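Long-range contacts in uncharacterized protein (Pyrococcus furiosus DSM 3638, PDB 3WZ2), which is an archaeal homologue of the proteasome-assembly chaperones and probably acts on the proteasome as an assembly factor or activator: residues 46-51 against 71-76; 20-25 against 81-86; 187-192 against 213-218; 27-32 against 179-184. All coordinates share one frame; numbering follows the deposited sequence.

Contact 1: 46-51 against 71-76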
loop_
_atom_site.group_PDB
_atom_site.type_symbol
_atom_site.label_atom_id
_atom_site.label_comp_id
_atom_site.label_asym_id
_atom_site.label_seq_id
_atom_site.Cartn_x
_atom_site.Cartn_y
_atom_site.Cartn_z
ATOM N N MET B 46 -22.105 -29.679 -16.622
ATOM C CA MET B 46 -21.749 -28.462 -17.333
ATOM C C MET B 46 -20.321 -28.552 -17.837
ATOM O O MET B 46 -19.505 -29.201 -17.228
ATOM C CB MET B 46 -21.932 -27.252 -16.422
ATOM C CG MET B 46 -23.382 -27.071 -16.030
ATOM S SD MET B 46 -23.718 -25.393 -15.498
ATOM C CE MET B 46 -25.480 -25.331 -15.640
ATOM N N ASP B 47 -20.033 -27.864 -18.927
ATOM C CA ASP B 47 -18.663 -27.634 -19.358
ATOM C C ASP B 47 -18.100 -26.383 -18.712
ATOM O O ASP B 47 -18.825 -25.419 -18.437
ATOM C CB ASP B 47 -18.595 -27.469 -20.884
ATOM C CG ASP B 47 -19.290 -28.608 -21.620
ATOM O OD1 ASP B 47 -18.963 -29.788 -21.343
ATOM O OD2 ASP B 47 -20.195 -28.332 -22.441
ATOM N N LEU B 48 -16.787 -26.381 -18.522
ATOM C CA LEU B 48 -16.053 -25.172 -18.254
ATOM C C LEU B 48 -16.065 -24.283 -19.501
ATOM O O LEU B 48 -15.572 -24.693 -20.534
ATOM C CB LEU B 48 -14.626 -25.533 -17.879
ATOM C CG LEU B 48 -13.697 -24.365 -17.578
ATOM C CD1 LEU B 48 -14.128 -23.689 -16.302
ATOM C CD2 LEU B 48 -12.265 -24.868 -17.439
ATOM N N ILE B 49 -16.637 -23.081 -19.406
ATOM C CA ILE B 49 -16.739 -22.213 -20.583
ATOM C C ILE B 49 -15.928 -20.912 -20.494
ATOM O O ILE B 49 -15.789 -20.217 -21.484
ATOM C CB ILE B 49 -18.207 -21.889 -20.957
ATOM C CG1 ILE B 49 -18.946 -21.191 -19.802
ATOM C CG2 ILE B 49 -18.929 -23.155 -21.377
ATOM C CD1 ILE B 49 -20.236 -20.504 -20.220
ATOM N N GLY B 50 -15.432 -20.576 -19.314
ATOM C CA GLY B 50 -14.654 -19.376 -19.144
ATOM C C GLY B 50 -14.123 -19.187 -17.749
ATOM O O GLY B 50 -14.254 -20.046 -16.896
ATOM N N TYR B 51 -13.505 -18.029 -17.525
ATOM C CA TYR B 51 -12.848 -17.758 -16.273
ATOM C C TYR B 51 -12.659 -16.276 -16.093
ATOM O O TYR B 51 -12.796 -15.500 -17.035
ATOM C CB TYR B 51 -11.507 -18.503 -16.198
ATOM C CG TYR B 51 -10.559 -18.201 -17.345
ATOM C CD1 TYR B 51 -10.781 -18.741 -18.599
ATOM C CD2 TYR B 51 -9.451 -17.400 -17.159
ATOM C CE1 TYR B 51 -9.926 -18.490 -19.652
ATOM C CE2 TYR B 51 -8.578 -17.141 -18.210
ATOM C CZ TYR B 51 -8.828 -17.682 -19.456
ATOM O OH TYR B 51 -7.962 -17.437 -20.525
ATOM N N PRO B 71 -8.959 -20.725 -10.687
ATOM C CA PRO B 71 -9.721 -20.715 -9.454
ATOM C C PRO B 71 -11.031 -19.968 -9.533
ATOM O O PRO B 71 -11.896 -20.232 -8.706
ATOM C CB PRO B 71 -8.768 -20.035 -8.447
ATOM C CG PRO B 71 -7.821 -19.264 -9.273
ATOM C CD PRO B 71 -7.698 -19.982 -10.580
ATOM N N LEU B 72 -11.188 -19.047 -10.488
ATOM C CA LEU B 72 -12.468 -18.355 -10.684
ATOM C C LEU B 72 -12.995 -18.684 -12.054
ATOM O O LEU B 72 -12.400 -18.307 -13.050
ATOM C CB LEU B 72 -12.296 -16.844 -10.559
ATOM C CG LEU B 72 -12.506 -16.303 -9.169
ATOM C CD1 LEU B 72 -11.399 -16.741 -8.220
ATOM C CD2 LEU B 72 -12.584 -14.787 -9.215
ATOM N N ARG B 73 -14.041 -19.481 -12.104
ATOM C CA ARG B 73 -14.431 -20.087 -13.351
ATOM C C ARG B 73 -15.946 -20.013 -13.555
ATOM O O ARG B 73 -16.700 -19.814 -12.608
ATOM C CB ARG B 73 -13.911 -21.538 -13.515
ATOM C CG ARG B 73 -14.006 -22.379 -12.297
ATOM C CD ARG B 73 -13.259 -23.712 -12.418
ATOM N NE ARG B 73 -13.719 -24.524 -11.309
ATOM C CZ ARG B 73 -13.309 -24.383 -10.074
ATOM N NH1 ARG B 73 -12.374 -23.485 -9.771
ATOM N NH2 ARG B 73 -13.783 -25.181 -9.137
ATOM N N PHE B 74 -16.337 -20.159 -14.813
ATOM C CA PHE B 74 -17.731 -20.187 -15.240
ATOM C C PHE B 74 -18.012 -21.494 -15.936
ATOM O O PHE B 74 -17.258 -21.911 -16.823
ATOM C CB PHE B 74 -18.006 -19.042 -16.204
ATOM C CG PHE B 74 -17.730 -17.696 -15.608
ATOM C CD1 PHE B 74 -18.626 -17.119 -14.742
ATOM C CD2 PHE B 74 -16.549 -17.019 -15.898
ATOM C CE1 PHE B 74 -18.368 -15.884 -14.177
ATOM C CE2 PHE B 74 -16.288 -15.776 -15.330
ATOM C CZ PHE B 74 -17.197 -15.218 -14.451
ATOM N N TYR B 75 -19.097 -22.147 -15.518
ATOM C CA TYR B 75 -19.593 -23.341 -16.157
ATOM C C TYR B 75 -20.855 -23.021 -16.901
ATOM O O TYR B 75 -21.582 -22.088 -16.544
ATOM C CB TYR B 75 -19.867 -24.408 -15.108
ATOM C CG TYR B 75 -18.631 -24.953 -14.444
ATOM C CD1 TYR B 75 -17.899 -25.978 -15.038
ATOM C CD2 TYR B 75 -18.192 -24.454 -13.252
ATOM C CE1 TYR B 75 -16.761 -26.488 -14.455
ATOM C CE2 TYR B 75 -17.046 -24.959 -12.643
ATOM C CZ TYR B 75 -16.338 -25.970 -13.264
ATOM O OH TYR B 75 -15.223 -26.457 -12.652
ATOM N N GLY B 76 -21.127 -23.804 -17.928
ATOM C CA GLY B 76 -22.165 -23.503 -18.868
ATOM C C GLY B 76 -22.823 -24.745 -19.386
ATOM O O GLY B 76 -22.162 -25.752 -19.639
#

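Contact 2: 20-25 against 81-86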
loop_
_atom_site.group_PDB
_atom_site.type_symbol
_atom_site.label_atom_id
_atom_site.label_comp_id
_atom_site.label_asym_id
_atom_site.label_seq_id
_atom_site.Cartn_x
_atom_site.Cartn_y
_atom_site.Cartn_z
ATOM N N ALA B 20 -28.866 -15.329 -21.071
ATOM C CA ALA B 20 -28.304 -16.176 -20.028
ATOM C C ALA B 20 -29.132 -16.123 -18.763
ATOM O O ALA B 20 -29.662 -15.065 -18.358
ATOM C CB ALA B 20 -26.879 -15.734 -19.743
ATOM N N ILE B 21 -29.257 -17.271 -18.129
ATOM C CA ILE B 21 -29.550 -17.344 -16.720
ATOM C C ILE B 21 -28.249 -17.545 -15.987
ATOM O O ILE B 21 -27.586 -18.579 -16.137
ATOM C CB ILE B 21 -30.543 -18.470 -16.438
ATOM C CG1 ILE B 21 -31.885 -18.136 -17.099
ATOM C CG2 ILE B 21 -30.722 -18.676 -14.936
ATOM C CD1 ILE B 21 -32.796 -19.338 -17.268
ATOM N N PHE B 22 -27.876 -16.538 -15.184
ATOM C CA PHE B 22 -26.567 -16.496 -14.540
ATOM C C PHE B 22 -26.736 -16.759 -13.079
ATOM O O PHE B 22 -27.489 -16.046 -12.405
ATOM C CB PHE B 22 -25.950 -15.122 -14.717
ATOM C CG PHE B 22 -24.564 -15.004 -14.164
ATOM C CD1 PHE B 22 -23.477 -15.247 -14.963
ATOM C CD2 PHE B 22 -24.349 -14.595 -12.870
ATOM C CE1 PHE B 22 -22.187 -15.110 -14.470
ATOM C CE2 PHE B 22 -23.068 -14.448 -12.370
ATOM C CZ PHE B 22 -21.987 -14.702 -13.174
ATOM N N ILE B 23 -26.046 -17.775 -12.588
ATOM C CA ILE B 23 -26.156 -18.167 -11.198
ATOM C C ILE B 23 -24.819 -18.007 -10.521
ATOM O O ILE B 23 -23.825 -18.547 -11.000
ATOM C CB ILE B 23 -26.572 -19.627 -11.105
ATOM C CG1 ILE B 23 -27.943 -19.793 -11.754
ATOM C CG2 ILE B 23 -26.604 -20.080 -9.659
ATOM C CD1 ILE B 23 -28.262 -21.230 -12.075
ATOM N N GLU B 24 -24.778 -17.281 -9.407
ATOM C CA GLU B 24 -23.510 -16.988 -8.760
ATOM C C GLU B 24 -23.487 -17.631 -7.373
ATOM O O GLU B 24 -24.418 -17.455 -6.610
ATOM C CB GLU B 24 -23.346 -15.463 -8.629
ATOM C CG GLU B 24 -22.218 -15.027 -7.725
ATOM C CD GLU B 24 -22.612 -14.869 -6.253
ATOM O OE1 GLU B 24 -23.592 -14.152 -5.935
ATOM O OE2 GLU B 24 -21.875 -15.366 -5.395
ATOM N N GLY B 25 -22.427 -18.362 -7.055
ATOM C CA GLY B 25 -22.288 -19.004 -5.753
ATOM C C GLY B 25 -20.881 -18.874 -5.194
ATOM O O GLY B 25 -20.252 -19.876 -4.863
ATOM N N ILE B 81 -25.436 -20.237 -16.941
ATOM C CA ILE B 81 -24.051 -20.047 -16.534
ATOM C C ILE B 81 -23.996 -20.100 -15.022
ATOM O O ILE B 81 -24.826 -19.489 -14.347
ATOM C CB ILE B 81 -23.510 -18.697 -16.991
ATOM C CG1 ILE B 81 -23.616 -18.557 -18.523
ATOM C CG2 ILE B 81 -22.080 -18.505 -16.524
ATOM C CD1 ILE B 81 -23.276 -17.187 -19.038
ATOM N N ILE B 82 -23.015 -20.834 -14.495
ATOM C CA ILE B 82 -22.737 -20.864 -13.057
ATOM C C ILE B 82 -21.348 -20.346 -12.784
ATOM O O ILE B 82 -20.394 -20.795 -13.413
ATOM C CB ILE B 82 -22.870 -22.281 -12.513
ATOM C CG1 ILE B 82 -24.319 -22.716 -12.703
ATOM C CG2 ILE B 82 -22.502 -22.344 -11.046
ATOM C CD1 ILE B 82 -24.619 -24.072 -12.167
ATOM N N ALA B 83 -21.233 -19.405 -11.849
ATOM C CA ALA B 83 -19.967 -18.792 -11.493
ATOM C C ALA B 83 -19.501 -19.305 -10.151
ATOM O O ALA B 83 -20.242 -19.193 -9.157
ATOM C CB ALA B 83 -20.140 -17.281 -11.432
ATOM N N ILE B 84 -18.249 -19.763 -10.103
ATOM C CA ILE B 84 -17.664 -20.415 -8.923
ATOM C C ILE B 84 -16.346 -19.731 -8.615
ATOM O O ILE B 84 -15.641 -19.313 -9.521
ATOM C CB ILE B 84 -17.426 -21.918 -9.247
ATOM C CG1 ILE B 84 -18.841 -22.633 -9.299
ATOM C CG2 ILE B 84 -16.416 -22.552 -8.285
ATOM C CD1 ILE B 84 -18.844 -24.083 -9.689
ATOM N N ALA B 85 -16.002 -19.644 -7.342
ATOM C CA ALA B 85 -14.684 -19.230 -6.928
ATOM C C ALA B 85 -14.152 -20.123 -5.819
ATOM O O ALA B 85 -14.832 -20.344 -4.831
ATOM C CB ALA B 85 -14.720 -17.782 -6.445
ATOM N N ASP B 86 -12.902 -20.550 -5.934
ATOM C CA ASP B 86 -12.271 -21.335 -4.903
ATOM C C ASP B 86 -11.393 -20.546 -3.934
ATOM O O ASP B 86 -10.836 -21.129 -3.021
ATOM C CB ASP B 86 -11.500 -22.490 -5.544
ATOM C CG ASP B 86 -12.446 -23.600 -6.062
ATOM O OD1 ASP B 86 -13.453 -23.878 -5.391
ATOM O OD2 ASP B 86 -12.211 -24.159 -7.156
HETATM O O HOH W 1 -17.827 -20.679 -5.550
#

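Contact 3: 187-192 against 213-218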
loop_
_atom_site.group_PDB
_atom_site.type_symbol
_atom_site.label_atom_id
_atom_site.label_comp_id
_atom_site.label_asym_id
_atom_site.label_seq_id
_atom_site.Cartn_x
_atom_site.Cartn_y
_atom_site.Cartn_z
ATOM N N ASP B 187 -22.141 -25.811 5.495
ATOM C CA ASP B 187 -23.507 -26.343 5.650
ATOM C C ASP B 187 -24.076 -26.866 4.343
ATOM O O ASP B 187 -24.823 -26.178 3.641
ATOM C CB ASP B 187 -24.425 -25.301 6.292
ATOM C CG ASP B 187 -25.746 -25.906 6.790
ATOM O OD1 ASP B 187 -26.047 -27.085 6.411
ATOM O OD2 ASP B 187 -26.453 -25.182 7.541
ATOM N N PRO B 188 -23.749 -28.103 4.011
ATOM C CA PRO B 188 -24.311 -28.675 2.787
ATOM C C PRO B 188 -25.824 -28.883 2.833
ATOM O O PRO B 188 -26.462 -28.978 1.767
ATOM C CB PRO B 188 -23.585 -30.022 2.634
ATOM C CG PRO B 188 -22.889 -30.256 3.915
ATOM C CD PRO B 188 -22.742 -28.957 4.634
ATOM N N ARG B 189 -26.397 -28.951 4.021
ATOM C CA ARG B 189 -27.846 -29.127 4.132
ATOM C C ARG B 189 -28.602 -27.876 3.802
ATOM O O ARG B 189 -29.591 -27.948 3.109
ATOM C CB ARG B 189 -28.236 -29.598 5.523
ATOM C CG ARG B 189 -27.764 -31.024 5.722
ATOM C CD ARG B 189 -28.020 -31.546 7.108
ATOM N NE ARG B 189 -26.907 -32.440 7.385
ATOM C CZ ARG B 189 -26.845 -33.723 7.044
ATOM N NH1 ARG B 189 -27.864 -34.336 6.446
ATOM N NH2 ARG B 189 -25.748 -34.396 7.354
ATOM N N ALA B 190 -28.091 -26.735 4.236
ATOM C CA ALA B 190 -28.575 -25.463 3.761
ATOM C C ALA B 190 -28.378 -25.295 2.270
ATOM O O ALA B 190 -29.292 -24.859 1.578
ATOM C CB ALA B 190 -27.903 -24.310 4.513
ATOM N N ALA B 191 -27.241 -25.745 1.748
ATOM C CA ALA B 191 -27.032 -25.726 0.309
ATOM C C ALA B 191 -28.111 -26.509 -0.418
ATOM O O ALA B 191 -28.651 -26.087 -1.437
ATOM C CB ALA B 191 -25.661 -26.232 -0.057
ATOM N N ALA B 192 -28.423 -27.673 0.101
ATOM C CA ALA B 192 -29.449 -28.524 -0.489
ATOM C C ALA B 192 -30.787 -27.835 -0.469
ATOM O O ALA B 192 -31.515 -27.916 -1.446
ATOM C CB ALA B 192 -29.530 -29.856 0.253
ATOM N N LYS B 213 -26.426 -37.087 0.993
ATOM C CA LYS B 213 -25.707 -38.342 1.193
ATOM C C LYS B 213 -24.238 -38.096 1.558
ATOM O O LYS B 213 -23.661 -38.777 2.426
ATOM C CB LYS B 213 -25.829 -39.231 -0.076
ATOM C CG LYS B 213 -24.602 -40.100 -0.360
ATOM C CD LYS B 213 -24.920 -41.337 -1.207
ATOM C CE LYS B 213 -24.427 -42.608 -0.519
ATOM N NZ LYS B 213 -24.661 -43.830 -1.335
ATOM N N GLU B 214 -23.653 -37.079 0.947
ATOM C CA GLU B 214 -22.267 -36.760 1.217
ATOM C C GLU B 214 -22.087 -35.576 2.148
ATOM O O GLU B 214 -20.978 -35.072 2.286
ATOM C CB GLU B 214 -21.553 -36.468 -0.070
ATOM C CG GLU B 214 -21.623 -37.564 -1.098
ATOM C CD GLU B 214 -20.999 -37.139 -2.455
ATOM O OE1 GLU B 214 -20.148 -36.189 -2.501
ATOM O OE2 GLU B 214 -21.399 -37.713 -3.511
ATOM N N ALA B 215 -23.125 -35.192 2.871
ATOM C CA ALA B 215 -23.060 -34.028 3.751
ATOM C C ALA B 215 -21.886 -34.075 4.731
ATOM O O ALA B 215 -21.140 -33.075 4.869
ATOM C CB ALA B 215 -24.365 -33.846 4.526
ATOM N N GLU B 216 -21.758 -35.193 5.456
ATOM C CA GLU B 216 -20.711 -35.327 6.490
ATOM C C GLU B 216 -19.340 -35.160 5.863
ATOM O O GLU B 216 -18.503 -34.420 6.373
ATOM C CB GLU B 216 -20.812 -36.666 7.259
ATOM C CG GLU B 216 -19.473 -37.300 7.677
ATOM C CD GLU B 216 -19.617 -38.671 8.356
ATOM O OE1 GLU B 216 -20.754 -39.191 8.479
ATOM O OE2 GLU B 216 -18.576 -39.230 8.751
ATOM N N MET B 217 -19.123 -35.845 4.747
ATOM C CA MET B 217 -17.856 -35.791 4.054
ATOM C C MET B 217 -17.546 -34.372 3.553
ATOM O O MET B 217 -16.418 -33.880 3.714
ATOM C CB MET B 217 -17.888 -36.782 2.884
ATOM C CG MET B 217 -16.780 -36.626 1.866
ATOM S SD MET B 217 -17.041 -37.786 0.477
ATOM C CE MET B 217 -17.630 -36.849 -0.955
ATOM N N ILE B 218 -18.538 -33.712 2.949
ATOM C CA ILE B 218 -18.356 -32.356 2.448
ATOM C C ILE B 218 -18.029 -31.397 3.586
ATOM O O ILE B 218 -17.140 -30.551 3.464
ATOM C CB ILE B 218 -19.606 -31.871 1.696
ATOM C CG1 ILE B 218 -19.746 -32.620 0.361
ATOM C CG2 ILE B 218 -19.531 -30.376 1.429
ATOM C CD1 ILE B 218 -21.176 -32.684 -0.131
#

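Contact 4: 27-32 against 179-184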
loop_
_atom_site.group_PDB
_atom_site.type_symbol
_atom_site.label_atom_id
_atom_site.label_comp_id
_atom_site.label_asym_id
_atom_site.label_seq_id
_atom_site.Cartn_x
_atom_site.Cartn_y
_atom_site.Cartn_z
ATOM N N PRO B 27 -17.803 -17.975 -2.484
ATOM C CA PRO B 27 -17.710 -18.282 -1.063
ATOM C C PRO B 27 -18.282 -17.223 -0.166
ATOM O O PRO B 27 -18.121 -16.038 -0.409
ATOM C CB PRO B 27 -16.194 -18.399 -0.817
ATOM C CG PRO B 27 -15.612 -18.703 -2.166
ATOM C CD PRO B 27 -16.479 -17.982 -3.141
ATOM N N GLY B 28 -18.946 -17.649 0.882
ATOM C CA GLY B 28 -19.647 -16.740 1.783
ATOM C C GLY B 28 -20.123 -17.588 2.962
ATOM O O GLY B 28 -19.636 -18.701 3.156
ATOM N N VAL B 29 -21.090 -17.085 3.717
ATOM C CA VAL B 29 -21.475 -17.689 4.998
ATOM C C VAL B 29 -21.935 -19.126 4.795
ATOM O O VAL B 29 -22.719 -19.411 3.901
ATOM C CB VAL B 29 -22.742 -16.978 5.605
ATOM C CG1 VAL B 29 -23.013 -17.471 7.027
ATOM C CG2 VAL B 29 -22.648 -15.454 5.601
ATOM N N GLY B 30 -21.444 -20.018 5.632
ATOM C CA GLY B 30 -21.756 -21.436 5.557
ATOM C C GLY B 30 -21.223 -22.161 4.360
ATOM O O GLY B 30 -21.509 -23.345 4.181
ATOM N N LEU B 31 -20.519 -21.450 3.485
ATOM C CA LEU B 31 -20.261 -21.909 2.118
ATOM C C LEU B 31 -21.511 -22.469 1.426
ATOM O O LEU B 31 -21.439 -23.340 0.576
ATOM C CB LEU B 31 -19.150 -22.921 2.118
ATOM C CG LEU B 31 -17.786 -22.407 2.545
ATOM C CD1 LEU B 31 -16.819 -23.567 2.692
ATOM C CD2 LEU B 31 -17.210 -21.410 1.544
ATOM N N VAL B 32 -22.653 -21.889 1.730
ATOM C CA VAL B 32 -23.920 -22.371 1.216
ATOM C C VAL B 32 -23.945 -22.239 -0.277
ATOM O O VAL B 32 -24.254 -23.189 -1.001
ATOM C CB VAL B 32 -25.102 -21.643 1.869
ATOM C CG1 VAL B 32 -26.429 -22.042 1.283
ATOM C CG2 VAL B 32 -25.117 -21.909 3.371
ATOM N N GLY B 179 -30.136 -19.403 2.147
ATOM C CA GLY B 179 -30.339 -20.537 3.040
ATOM C C GLY B 179 -29.927 -20.164 4.426
ATOM O O GLY B 179 -28.747 -19.880 4.671
ATOM N N GLU B 180 -30.882 -20.153 5.330
ATOM C CA GLU B 180 -30.574 -20.110 6.760
ATOM C C GLU B 180 -29.601 -21.193 7.145
ATOM O O GLU B 180 -29.649 -22.338 6.649
ATOM C CB GLU B 180 -31.824 -20.265 7.628
ATOM C CG GLU B 180 -32.794 -19.111 7.536
ATOM C CD GLU B 180 -34.001 -19.285 8.461
ATOM O OE1 GLU B 180 -34.249 -20.443 8.880
ATOM O OE2 GLU B 180 -34.686 -18.287 8.784
ATOM N N THR B 181 -28.661 -20.818 7.992
ATOM C CA THR B 181 -27.589 -21.728 8.416
ATOM C C THR B 181 -27.057 -21.237 9.764
ATOM O O THR B 181 -27.359 -20.105 10.204
ATOM C CB THR B 181 -26.483 -21.831 7.335
ATOM O OG1 THR B 181 -25.524 -22.844 7.697
ATOM C CG2 THR B 181 -25.758 -20.509 7.134
ATOM N N PHE B 182 -26.261 -22.063 10.415
ATOM C CA PHE B 182 -25.685 -21.725 11.725
ATOM C C PHE B 182 -24.970 -20.391 11.639
ATOM O O PHE B 182 -25.220 -19.472 12.414
ATOM C CB PHE B 182 -24.685 -22.793 12.159
ATOM C CG PHE B 182 -25.246 -24.190 12.165
ATOM C CD1 PHE B 182 -25.178 -25.009 11.029
ATOM C CD2 PHE B 182 -25.832 -24.698 13.317
ATOM C CE1 PHE B 182 -25.688 -26.309 11.041
ATOM C CE2 PHE B 182 -26.343 -25.987 13.333
ATOM C CZ PHE B 182 -26.267 -26.795 12.204
ATOM N N GLY B 183 -24.049 -20.301 10.697
ATOM C CA GLY B 183 -23.244 -19.090 10.533
ATOM C C GLY B 183 -21.752 -19.315 10.631
ATOM O O GLY B 183 -20.971 -18.427 10.328
ATOM N N ASP B 184 -21.337 -20.505 11.035
ATOM C CA ASP B 184 -19.942 -20.684 11.417
ATOM C C ASP B 184 -19.433 -22.067 11.126
ATOM O O ASP B 184 -18.438 -22.515 11.679
ATOM C CB ASP B 184 -19.708 -20.223 12.870
ATOM C CG ASP B 184 -20.722 -20.757 13.882
ATOM O OD1 ASP B 184 -20.628 -20.310 15.044
ATOM O OD2 ASP B 184 -21.584 -21.594 13.548
HETATM O O HOH W 2 -19.683 -19.043 7.711
#

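Contact 1: 46-51 against 71-76
L48 and Y75 meet as a non-hydrogen-bonded pair of two antiparallel strands, a worked example of a strand pair whose side chains pack closely in the middle and more loosely toward one end. CD1 of L48 lies 4.2 Å above one face of the Y75 ring, offset toward its rim, and reaches R73 CB at 3.5 Å, the side chains crossing at about a right angle. R73 NE donates to Y75 OH at 2.8 Å with the hydroxyl close to the guanidinium plane, while NH1 forms a salt bridge to D86. An alanine in place of Y75 would probably leave R73 NE without this partner and open a gap beneath L48 CD1.

A classic beta bulge sets I49 and G50 opposite F74. F74 O accepts from I49 N at 2.9 Å and, weakly, from G50 N; the F74 ring turns its edge to the backbone, with CD2 3.6 Å from Y51 N. I49 CG1 sits in the crowded position between backbone N and carbonyl carbon (chi1 59°), and I49 CD1 lies 3.8 Å from G76 CA.

At the D47 end two backbone bonds still pair D47 with G76, but the exposed D47 side chain approaches loosely, CB to G76 O 4.1 Å. At the other end the Y51 ring meets W165 of the second subunit edge-to-face. Backbone bonds thus hold the strands together, while D86 probably balances the buried R73 guanidinium.

Contact 2: 20-25 against 81-86
F22, I23 and E24 run parallel to I81, I82 and A83, the short axes of strands 21-24 and 81-85 lying 4.7 Å apart at closest approach and inclined by 20°. Four backbone bonds stitch them in the staggered manner of parallel strands: I81 N to I21 O, I23 N to I81 O, A83 N to I23 O and G25 N to A83 O. Beyond the last of these the chains separate, and a water continues the link, donating to G25 O at 2.6 Å and accepting from A85 N at 2.8 Å.

On one face F22 carries the packing. Its CG is anti to the backbone N (chi1 -176°), and the ring crosses the I81 side chain obliquely: CD1 meets I81 CG2 at 3.9 Å, and CZ, farther along, meets A83 CB at 3.6 Å. I101 and L105 of helix 91-107 pack against the same ring. That helix belongs to a beta-alpha-beta crossover from strand 80-85 to strand 112-120, which passes over strand 21-24 lying between them. An alanine in place of F22 would probably leave a gap between I81 CG2, A83 CB and the helix.

The other face is built from I23 and I82, where I23 CB approaches I82 CG1 at 4.1 Å and helix 32-43 covers I82 through A37 and L40. E24, on the F22 face, keeps its buried carboxylate satisfied away from strand 81-85: OE1 is hydrogen-bonded to the hydroxyls of S115 and S160, and OE2 to Y26 N.

Contact 3: 187-192 against 213-218
P188 and R189 grip A215 from two directions, one with a compact ring and the other with a flat charged group, an example of two helix starts meeting at one alanine. The P188 ring leads with CG, which lies 3.9 Å from A215 CB and 3.5 Å from A215 O. The same CG also reaches I218 CG2 at 4.2 Å, one turn farther along.

R189 starts with CG anti to its own carbonyl carbon (chi1 -70°), and its chain bends at chi3. The guanidinium then turns one face to A215 CB, which stands 3.2 Å above the plane, offset toward the rim and nearest to NH2. The approach is unusually short, and since R189 is exposed and touches a crystal neighbour its exact pose is doubtful.

Both residues stand in the first turn of helix 188-202, whose N-cap is D187. D187 OD1 accepts from A190 N at 3.0 Å, met from well above the carboxylate plane, and more weakly from R189 N. E214 leaves helical angles between helices 209-213 and 215-221, the latter within a predicted coiled coil, and stands at the N-cap position of the second.

L212 of helix 209-213 packs against R189 and L211 against I218.

Contact 4: 27-32 against 179-184
V29, V32 and T181 meet without any flat side chain between them: the one aromatic ring of these segments, that of F182, takes no part and instead meets the F128 ring edge-to-face. The contact is therefore a cluster of methyls, a plain example of aliphatic groups closing a loop over the end of a strand. T181 CG2 stands between the two valines, 4.1 Å from V29 CG1 and equally far from V32 CG2, and the V32 and T181 side chains slide past each other in opposite directions. T181 OG1 is anti to the backbone N (chi1 -173°) and is hydrogen-bonded to D187 OD2, which leaves CG2 to face the two valines.

V29 CG1 also rests on G183 CA at 3.9 Å. G30, at a positive phi of 68°, lies where a CB would crowd T181 CG2 and V32 CG2. No direct hydrogen bond crosses the contact, but a link is made by a water that accepts from G30 N at 2.9 Å and donates to G183 O at 3.0 Å.

A190 and V194 of helix 188-202 close over V32. Strands 21-24 and 174-181 run in the same direction, with strand 112-120 between them, and the glycine-rich loop leading from the first into helix 32-43 packs beside the end of the second, a loop-to-helix turn at the ends of parallel strands in the alpha/beta domain of this PAC2-family protein.

Contacts 1 and 2 belong to one mixed sheet and share its hairpin: strands 72-77 and 80-85 are neighbours, and F74 of contact 1 packs on A83 of contact 2. Contact 2 lies in the core, its centre about 6 Å from the centre of the chain, and is wholly buried; contact 1, nearer the sheet's edge, is partly exposed and borders a second subunit. Contacts 3 and 4 lack interstrand bonding. Contact 4 is buried methyl packing with a water bridge, whereas contact 3, on the periphery, sets a proline and an exposed arginine against alanine. These last two touch where strand 174-181 leads into helix 188-202.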